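Synaptotagmin-1 (Arabidopsis thaliana, PDB 7AS6) binds lipids and helps maintain plasma membrane integrity during freezing and osmotic stress, the present chain being its C2A domain. Local coordinates at residues 51-54 and 55-58. Residues are numbered along the deposited sequence; the frame is centred on the assembly and turned at random.
Sequences HKNL and NPEW. With EDO (1,2-ethanediol), chain G.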
loop_
_atom_site.group_PDB
_atom_site.type_symbol
_atom_site.label_atom_id
_atom_site.label_comp_id
_atom_site.label_asym_id
_atom_site.label_seq_id
_atom_site.Cartn_x
_atom_site.Cartn_y
_atom_site.Cartn_z
ATOM N N HIS A 51 -14.132 8.772 1.921
ATOM C CA HIS A 51 -15.540 8.469 1.754
ATOM C C HIS A 51 -15.983 8.742 0.334
ATOM O O HIS A 51 -15.677 9.805 -0.232
ATOM C CB HIS A 51 -16.372 9.310 2.712
ATOM C CG HIS A 51 -16.058 9.055 4.142
ATOM N ND1 HIS A 51 -16.582 7.985 4.831
ATOM C CD2 HIS A 51 -15.229 9.688 4.999
ATOM C CE1 HIS A 51 -16.127 7.995 6.067
ATOM N NE2 HIS A 51 -15.294 9.012 6.189
ATOM N N LYS A 52 -16.714 7.783 -0.222
ATOM C CA LYS A 52 -17.416 7.929 -1.486
ATOM C C LYS A 52 -16.486 8.471 -2.578
ATOM O O LYS A 52 -16.696 9.538 -3.150
ATOM C CB LYS A 52 -18.646 8.800 -1.277
ATOM C CG LYS A 52 -19.708 8.079 -0.389
ATOM C CD LYS A 52 -20.789 9.039 0.047
ATOM C CE LYS A 52 -21.808 8.352 0.930
ATOM N NZ LYS A 52 -22.173 7.026 0.386
ATOM N N ASN A 53 -15.464 7.678 -2.891
ATOM C CA ASN A 53 -14.379 8.123 -3.766
ATOM C C ASN A 53 -13.786 6.898 -4.453
ATOM O O ASN A 53 -13.149 6.074 -3.797
ATOM C CB ASN A 53 -13.320 8.859 -2.941
ATOM C CG ASN A 53 -12.456 9.795 -3.775
ATOM O OD1 ASN A 53 -12.290 9.590 -4.976
ATOM N ND2 ASN A 53 -11.892 10.827 -3.133
ATOM N N LEU A 54 -13.974 6.773 -5.760
ATOM C CA LEU A 54 -13.304 5.719 -6.507
ATOM C C LEU A 54 -11.943 6.148 -7.031
ATOM O O LEU A 54 -11.222 5.314 -7.591
ATOM C CB LEU A 54 -14.171 5.268 -7.682
ATOM C CG LEU A 54 -15.576 4.783 -7.329
ATOM C CD1 LEU A 54 -16.307 4.427 -8.604
ATOM C CD2 LEU A 54 -15.539 3.597 -6.382
ATOM N N ASN A 55 -11.572 7.419 -6.860
ATOM C CA ASN A 55 -10.237 7.916 -7.205
ATOM C C ASN A 55 -9.611 8.619 -6.005
ATOM O O ASN A 55 -9.262 9.801 -6.060
ATOM C CB ASN A 55 -10.319 8.848 -8.409
ATOM C CG ASN A 55 -10.888 8.151 -9.619
ATOM O OD1 ASN A 55 -10.198 7.387 -10.298
ATOM N ND2 ASN A 55 -12.168 8.367 -9.868
ATOM N N PRO A 56 -9.458 7.910 -4.891
ATOM C CA PRO A 56 -8.953 8.551 -3.678
ATOM C C PRO A 56 -7.544 9.086 -3.866
ATOM O O PRO A 56 -6.711 8.487 -4.547
ATOM C CB PRO A 56 -8.973 7.417 -2.658
ATOM C CG PRO A 56 -8.792 6.203 -3.504
ATOM C CD PRO A 56 -9.550 6.451 -4.746
ATOM N N GLU A 57 -7.288 10.220 -3.225
ATOM C CA GLU A 57 -5.970 10.828 -3.121
ATOM C C GLU A 57 -5.596 10.898 -1.646
ATOM O O GLU A 57 -6.248 11.618 -0.883
ATOM C CB GLU A 57 -6.001 12.216 -3.738
ATOM C CG GLU A 57 -4.667 12.862 -3.793
ATOM C CD GLU A 57 -4.174 12.969 -5.209
ATOM O OE1 GLU A 57 -4.995 12.759 -6.135
ATOM O OE2 GLU A 57 -2.975 13.263 -5.390
ATOM N N TRP A 58 -4.570 10.145 -1.237
ATOM C CA TRP A 58 -4.124 10.087 0.154
ATOM C C TRP A 58 -2.858 10.902 0.400
ATOM O O TRP A 58 -2.851 11.799 1.245
ATOM C CB TRP A 58 -3.836 8.645 0.577
ATOM C CG TRP A 58 -5.018 7.774 0.745
ATOM C CD1 TRP A 58 -5.837 7.717 1.829
ATOM C CD2 TRP A 58 -5.482 6.780 -0.166
ATOM N NE1 TRP A 58 -6.800 6.767 1.640
ATOM C CE2 TRP A 58 -6.606 6.176 0.420
ATOM C CE3 TRP A 58 -5.063 6.348 -1.424
ATOM C CZ2 TRP A 58 -7.324 5.171 -0.210
ATOM C CZ3 TRP A 58 -5.772 5.349 -2.048
ATOM C CH2 TRP A 58 -6.883 4.755 -1.431
HETATM C C1 EDO G . -10.022 13.424 -0.222
HETATM O O1 EDO G . -8.645 13.613 0.183
HETATM C C2 EDO G . -10.157 13.473 -1.741
HETATM O O2 EDO G . -9.386 12.409 -2.321
#
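Asn55 meets Asn53 through its backbone: the Asn55 N-H is accepted by Asn53 OD1 at 3.0 Å, closing an Asx turn over Leu54. The bond is bent, with an N-H...O angle of 138°, and the donor is tilted 28° from the carbonyl plane of the Asn53 amide. Asn53 reaches it because CG lies anti to its own N (chi1 -158°), which swings the amide forward along the chain. The Asn55 side chain rises beside the Leu54 carbonyl group, with CG 3.4 Å from Leu54 C, and its OD1 takes the N-H of Gly19. Pro56 CD packs against Leu54 C at 3.3 Å. Asn53 OD1 also lies 3.3 Å from Pro56 N; the proline nitrogen carries no hydrogen, so this is packing and not a bond. Asn-Pro-x-Trp is a familiar sequence of C2 domains, and here it carries the chain from a loop into strand 57-66, an outermost strand of one sheet of the β-sandwich. The same loop borders the metal-binding end, where Lys52 N donates to OD1 of Asp30, which belongs to a cadmium site seen here and probably binds calcium, as in related C2 domains. Glu57 opens the strand with its backbone engaged by an ethanediol molecule, probably from the crystallisation liquor. Glu57 N donates to ethanediol O2 at 3.2 Å, while ethanediol O1 returns a weak bond to Glu57 O. Asn53 ND2 comes within 3.1 Å of ethanediol O2, which places the diol beside both the turn and the start of the strand. The Glu57 carboxylate forms a salt bridge with Arg16. Trp58 turns inward between the sheets, touching Val14 and Val33; Pro56 CB lies over one face of the Trp58 indole, 3.6 Å above its plane and offset toward the rim, and NE1 donates to Thr48 O.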